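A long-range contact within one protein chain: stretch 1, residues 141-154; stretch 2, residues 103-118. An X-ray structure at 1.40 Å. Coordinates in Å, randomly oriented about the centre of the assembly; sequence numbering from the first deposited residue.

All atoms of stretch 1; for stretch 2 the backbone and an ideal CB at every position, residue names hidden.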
# COMPACT_ATOMS: atom_id res chain seq x y z
N HIS A 141 -13.19 -6.17 -7.94
CA HIS A 141 -12.11 -6.33 -8.90
C HIS A 141 -12.43 -7.40 -9.94
O HIS A 141 -12.19 -7.22 -11.14
CB HIS A 141 -10.82 -6.67 -8.16
CG HIS A 141 -9.60 -6.59 -9.02
ND1 HIS A 141 -9.14 -5.39 -9.52
CD2 HIS A 141 -8.76 -7.54 -9.48
CE1 HIS A 141 -8.06 -5.61 -10.24
NE2 HIS A 141 -7.80 -6.91 -10.23
N CYS A 142 -12.96 -8.53 -9.49
CA CYS A 142 -13.28 -9.63 -10.40
C CYS A 142 -14.36 -9.27 -11.41
O CYS A 142 -14.28 -9.67 -12.57
CB CYS A 142 -13.73 -10.86 -9.61
SG CYS A 142 -12.35 -11.75 -8.84
N PHE A 143 -15.36 -8.51 -10.96
CA PHE A 143 -16.50 -8.20 -11.82
C PHE A 143 -16.23 -6.97 -12.70
O PHE A 143 -17.05 -6.63 -13.56
CB PHE A 143 -17.76 -7.99 -10.98
CG PHE A 143 -18.30 -9.26 -10.35
CD1 PHE A 143 -18.14 -10.48 -10.98
CD2 PHE A 143 -18.96 -9.22 -9.14
CE1 PHE A 143 -18.63 -11.65 -10.39
CE2 PHE A 143 -19.46 -10.37 -8.55
CZ PHE A 143 -19.30 -11.59 -9.18
N THR A 144 -15.09 -6.32 -12.49
CA THR A 144 -14.69 -5.21 -13.35
C THR A 144 -13.42 -5.57 -14.13
O THR A 144 -13.51 -6.04 -15.27
CB THR A 144 -14.48 -3.90 -12.54
OG1 THR A 144 -13.52 -4.11 -11.49
CG2 THR A 144 -15.79 -3.44 -11.93
N ALA A 145 -12.26 -5.39 -13.51
CA ALA A 145 -10.97 -5.58 -14.17
C ALA A 145 -10.74 -6.99 -14.73
O ALA A 145 -10.14 -7.13 -15.80
CB ALA A 145 -9.85 -5.24 -13.20
N VAL A 146 -11.20 -8.03 -14.04
CA VAL A 146 -10.93 -9.40 -14.49
C VAL A 146 -12.02 -9.85 -15.48
O VAL A 146 -11.90 -10.90 -16.12
CB VAL A 146 -10.81 -10.38 -13.29
CG1 VAL A 146 -10.22 -11.73 -13.72
CG2 VAL A 146 -9.92 -9.77 -12.21
N GLN A 147 -13.05 -9.03 -15.63
CA GLN A 147 -14.13 -9.25 -16.60
C GLN A 147 -14.88 -10.56 -16.36
O GLN A 147 -15.36 -11.21 -17.29
CB GLN A 147 -13.57 -9.22 -18.03
CG GLN A 147 -12.92 -7.89 -18.39
CD GLN A 147 -12.20 -7.94 -19.72
OE1 GLN A 147 -12.14 -8.98 -20.38
NE2 GLN A 147 -11.63 -6.80 -20.12
N LEU A 148 -15.00 -10.93 -15.09
CA LEU A 148 -15.70 -12.16 -14.75
C LEU A 148 -17.19 -11.93 -14.51
O LEU A 148 -17.64 -10.81 -14.23
CB LEU A 148 -15.06 -12.81 -13.51
CG LEU A 148 -13.61 -13.25 -13.70
CD1 LEU A 148 -13.05 -13.85 -12.42
CD2 LEU A 148 -13.48 -14.24 -14.85
N HIS A 149 -17.94 -13.02 -14.63
CA HIS A 149 -19.39 -13.01 -14.46
C HIS A 149 -19.85 -13.63 -13.14
O HIS A 149 -20.93 -13.33 -12.64
CB HIS A 149 -20.05 -13.74 -15.63
CG HIS A 149 -21.54 -13.89 -15.49
ND1 HIS A 149 -22.14 -15.08 -15.14
CD2 HIS A 149 -22.54 -12.99 -15.62
CE1 HIS A 149 -23.45 -14.91 -15.08
NE2 HIS A 149 -23.72 -13.65 -15.36
N ARG A 150 -19.02 -14.49 -12.56
CA ARG A 150 -19.41 -15.27 -11.40
C ARG A 150 -18.21 -15.54 -10.50
O ARG A 150 -17.11 -15.81 -11.00
CB ARG A 150 -20.06 -16.58 -11.86
CG ARG A 150 -20.49 -17.54 -10.76
CD ARG A 150 -21.28 -18.73 -11.36
NE ARG A 150 -21.65 -19.68 -10.32
CZ ARG A 150 -20.82 -20.58 -9.80
NH1 ARG A 150 -19.57 -20.65 -10.25
NH2 ARG A 150 -21.23 -21.40 -8.84
N ILE A 151 -18.42 -15.47 -9.20
CA ILE A 151 -17.43 -15.90 -8.22
C ILE A 151 -18.09 -16.86 -7.24
O ILE A 151 -19.19 -16.60 -6.74
CB ILE A 151 -16.81 -14.70 -7.47
CG1 ILE A 151 -16.00 -13.83 -8.44
CG2 ILE A 151 -15.95 -15.16 -6.30
CD1 ILE A 151 -14.80 -14.53 -9.05
N GLU A 152 -17.42 -17.98 -6.97
CA GLU A 152 -17.92 -18.95 -6.00
C GLU A 152 -16.92 -19.16 -4.88
O GLU A 152 -15.76 -18.74 -4.99
CB GLU A 152 -18.21 -20.29 -6.68
CG GLU A 152 -16.96 -20.97 -7.21
CD GLU A 152 -17.23 -22.28 -7.92
OE1 GLU A 152 -16.29 -23.10 -8.02
OE2 GLU A 152 -18.36 -22.51 -8.41
N ALA A 153 -17.37 -19.80 -3.81
CA ALA A 153 -16.50 -20.17 -2.70
C ALA A 153 -17.00 -21.46 -2.08
O ALA A 153 -18.18 -21.81 -2.22
CB ALA A 153 -16.43 -19.07 -1.64
N THR A 154 -16.10 -22.19 -1.43
CA THR A 154 -16.49 -23.41 -0.73
C THR A 154 -16.15 -23.28 0.75
O THR A 154 -15.14 -22.66 1.13
CB THR A 154 -15.82 -24.66 -1.34
OG1 THR A 154 -14.40 -24.46 -1.40
CG2 THR A 154 -16.35 -24.91 -2.74
N UNK A 103 -7.35 -14.89 -2.31
CA UNK A 103 -6.92 -15.58 -3.52
C UNK A 103 -8.09 -15.86 -4.45
O UNK A 103 -9.09 -16.45 -4.04
CB UNK A 103 -6.21 -16.89 -3.16
N UNK A 104 -7.95 -15.44 -5.71
CA UNK A 104 -8.88 -15.84 -6.77
C UNK A 104 -8.25 -16.99 -7.54
O UNK A 104 -7.09 -16.89 -7.94
CB UNK A 104 -9.21 -14.67 -7.70
N UNK A 105 -8.99 -18.08 -7.74
CA UNK A 105 -8.44 -19.23 -8.44
C UNK A 105 -9.37 -19.89 -9.43
O UNK A 105 -10.56 -19.56 -9.50
CB UNK A 105 -8.00 -20.28 -7.42
N UNK A 106 -8.81 -20.82 -10.20
CA UNK A 106 -9.57 -21.54 -11.24
C UNK A 106 -10.29 -20.55 -12.16
O UNK A 106 -11.45 -20.75 -12.53
CB UNK A 106 -10.58 -22.50 -10.60
N UNK A 107 -9.59 -19.49 -12.54
CA UNK A 107 -10.17 -18.45 -13.37
C UNK A 107 -10.40 -18.96 -14.79
O UNK A 107 -9.51 -19.53 -15.41
CB UNK A 107 -9.27 -17.21 -13.39
N UNK A 108 -11.63 -18.77 -15.28
CA UNK A 108 -11.95 -19.09 -16.67
C UNK A 108 -12.58 -17.88 -17.33
O UNK A 108 -13.10 -16.99 -16.65
CB UNK A 108 -12.88 -20.30 -16.76
N UNK A 109 -12.54 -17.84 -18.65
CA UNK A 109 -13.24 -16.78 -19.36
C UNK A 109 -14.24 -17.44 -20.31
O UNK A 109 -15.05 -18.24 -19.86
CB UNK A 109 -12.27 -15.87 -20.11
N UNK A 110 -14.20 -17.13 -21.60
CA UNK A 110 -15.13 -17.74 -22.53
C UNK A 110 -16.59 -17.55 -22.16
O UNK A 110 -17.03 -16.42 -21.89
CB UNK A 110 -14.83 -19.24 -22.64
N UNK A 111 -17.36 -18.64 -22.16
CA UNK A 111 -18.79 -18.60 -21.83
C UNK A 111 -19.06 -18.91 -20.36
O UNK A 111 -20.22 -19.05 -19.95
CB UNK A 111 -19.56 -19.59 -22.71
N UNK A 112 -17.99 -19.02 -19.57
CA UNK A 112 -18.12 -19.32 -18.15
C UNK A 112 -17.79 -18.09 -17.30
O UNK A 112 -18.62 -17.64 -16.52
CB UNK A 112 -17.21 -20.49 -17.77
N UNK A 113 -16.57 -17.56 -17.46
CA UNK A 113 -16.17 -16.32 -16.80
C UNK A 113 -16.40 -16.42 -15.29
O UNK A 113 -17.08 -15.59 -14.68
CB UNK A 113 -16.94 -15.13 -17.38
N UNK A 114 -15.85 -17.47 -14.72
CA UNK A 114 -16.08 -17.77 -13.31
C UNK A 114 -14.75 -18.07 -12.64
O UNK A 114 -13.76 -18.35 -13.30
CB UNK A 114 -17.05 -18.95 -13.15
N UNK A 115 -14.74 -18.00 -11.32
CA UNK A 115 -13.55 -18.31 -10.53
C UNK A 115 -13.99 -18.60 -9.11
O UNK A 115 -15.13 -18.30 -8.74
CB UNK A 115 -12.53 -17.17 -10.57
N UNK A 116 -13.12 -19.21 -8.31
CA UNK A 116 -13.40 -19.27 -6.88
C UNK A 116 -12.61 -18.20 -6.16
O UNK A 116 -11.65 -17.64 -6.70
CB UNK A 116 -13.07 -20.65 -6.31
N UNK A 117 -13.06 -17.90 -4.95
CA UNK A 117 -12.37 -16.96 -4.07
C UNK A 117 -12.16 -17.64 -2.72
O UNK A 117 -13.02 -18.39 -2.25
CB UNK A 117 -13.16 -15.66 -3.92
N UNK A 118 -10.99 -17.42 -2.13
CA UNK A 118 -10.71 -17.92 -0.80
C UNK A 118 -9.95 -16.86 -0.03
O UNK A 118 -9.42 -15.92 -0.62
CB UNK A 118 -9.92 -19.23 -0.85

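Position 103 is beyond the reach of stretch 1, so the contact does not restrict it. It is Thr103. At 104 CA-to-CB points toward stretch 1, and the ideal CB lies 4.4 Å from Cys142 SG. An apolar chain of moderate length suits. The residue is Ile104, whose CD1 lies 3.6 Å from Cys142 SG.

Position 105 has nothing of stretch 1 near its ideal CB; it is Gly105. At 106 stretch 1 sets no limit, but phi is positive (52/43), which suits glycine or asparagine. It is Asn106, and ND2 donates to water 1, which donates to Glu152 OE1. At 107 the ideal CB is 5.2 Å from Leu148 CD1, which favours an apolar residue. Val107 CG1 packs 4.1 Å from Leu148 CD2.

CA-to-CB points away at 108, so many residues would serve. Thr108 O is 3.3 Å from Leu148 CD2. At 109 the ideal CB is out of contact, but a long or flat side chain could reach the Val146 carbonyl. His109 does so: CE1 lies 3.2 Å from Val146 O, at the ring edge. ND1 is linked through water 2 to Gln147 O.

Position 110 has positive phi (56/-131), which favours glycine, and it is Gly110. Positions 111 and 112 leave open choices, being Ala111 and Leu112.

At 113 CA-to-CB points toward stretch 1, with the ideal CB 3.6 Å from His149 N. Phi is positive (54/53), which disfavours beta-branched residues. A flexible, polar chain fits. The end of Arg113 leaves stretch 1, and NE donates to Gly110 O. Arg113 O accepts from both His149 N (2.7 Å) and Arg150 N (3.1 Å).

Position 114 projects to the same face of the sheet as Arg150, whose guanidinium offers a donor. A small acceptor suits, such as serine or threonine. Ser114 OG accepts from Arg150 NH1 at 3.0 Å.

At 115 the ideal CB is already 3.8 Å from both Ile151 CD1 and Leu148 CD1. A small apolar residue suits. Ala115 fills the spot. Ala115 O accepts from Glu152 N at 2.9 Å.

Position 116 is on the face with Glu152. Many side chains could lie there, including large ones. The Trp116 ring extends beyond stretch 1; Trp116 CB stays 4.0 Å from Glu152 CG.

At 117 the ideal CB is 3.7 Å from Ile151 CG2. An apolar residue suits, such as valine, leucine or isoleucine. Ile117 CG2 packs 3.5 Å from Ile151 CG2 and 4.0 Å from Ala153 CB. Ile117 N donates to Glu152 O at 2.8 Å. Position 118 has room for a side chain, but is Gly118.

Stretch 2 103-118: TIGNVTHGALRSAWIG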
# COMPACT_ATOMS: atom_id res chain seq x y z
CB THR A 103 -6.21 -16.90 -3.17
OG1 THR A 103 -5.16 -16.64 -2.24
CG2 THR A 103 -5.62 -17.55 -4.42
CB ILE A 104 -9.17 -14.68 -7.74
CG1 ILE A 104 -9.45 -13.37 -7.00
CG2 ILE A 104 -10.30 -15.04 -8.68
CD1 ILE A 104 -10.62 -13.44 -6.13
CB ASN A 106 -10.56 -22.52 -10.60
CG ASN A 106 -11.22 -23.44 -11.61
OD1 ASN A 106 -10.59 -23.84 -12.59
ND2 ASN A 106 -12.49 -23.75 -11.40
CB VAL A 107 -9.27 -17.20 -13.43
CG1 VAL A 107 -9.86 -16.14 -14.36
CG2 VAL A 107 -9.09 -16.61 -12.03
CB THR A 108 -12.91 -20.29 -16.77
OG1 THR A 108 -14.09 -20.01 -16.01
CG2 THR A 108 -12.24 -21.55 -16.24
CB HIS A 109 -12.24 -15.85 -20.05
CG HIS A 109 -11.39 -15.09 -19.07
ND1 HIS A 109 -11.83 -13.93 -18.47
CD2 HIS A 109 -10.17 -15.35 -18.56
CE1 HIS A 109 -10.89 -13.50 -17.64
NE2 HIS A 109 -9.88 -14.34 -17.67
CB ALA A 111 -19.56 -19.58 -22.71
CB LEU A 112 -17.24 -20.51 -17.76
CG LEU A 112 -17.23 -20.92 -16.28
CD1 LEU A 112 -18.65 -21.09 -15.73
CD2 LEU A 112 -16.43 -22.21 -16.09
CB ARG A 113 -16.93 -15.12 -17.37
CG ARG A 113 -16.89 -15.06 -18.89
CD ARG A 113 -17.61 -13.82 -19.37
NE ARG A 113 -18.13 -14.00 -20.72
CZ ARG A 113 -18.74 -13.06 -21.42
NH1 ARG A 113 -18.92 -11.85 -20.89
NH2 ARG A 113 -19.18 -13.31 -22.65
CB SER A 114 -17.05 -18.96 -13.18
OG SER A 114 -17.41 -19.22 -11.84
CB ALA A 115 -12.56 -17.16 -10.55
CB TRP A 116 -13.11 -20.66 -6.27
CG TRP A 116 -11.75 -21.30 -6.46
CD1 TRP A 116 -11.47 -22.38 -7.24
CD2 TRP A 116 -10.52 -20.96 -5.79
NE1 TRP A 116 -10.14 -22.72 -7.13
CE2 TRP A 116 -9.53 -21.86 -6.26
CE3 TRP A 116 -10.14 -19.97 -4.87
CZ2 TRP A 116 -8.20 -21.81 -5.82
CZ3 TRP A 116 -8.81 -19.92 -4.44
CH2 TRP A 116 -7.87 -20.84 -4.92
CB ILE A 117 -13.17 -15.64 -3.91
CG1 ILE A 117 -12.32 -14.56 -3.23
CG2 ILE A 117 -14.48 -15.86 -3.15
CD1 ILE A 117 -12.90 -13.19 -3.45
O HOH W 1 -14.23 -22.04 -9.48
O HOH W 2 -14.32 -12.86 -19.07
O HOH W 3 -20.86 -17.50 -14.89
O HOH W 4 -17.86 -10.45 -18.67
O HOH W 5 -13.38 -21.01 -1.67
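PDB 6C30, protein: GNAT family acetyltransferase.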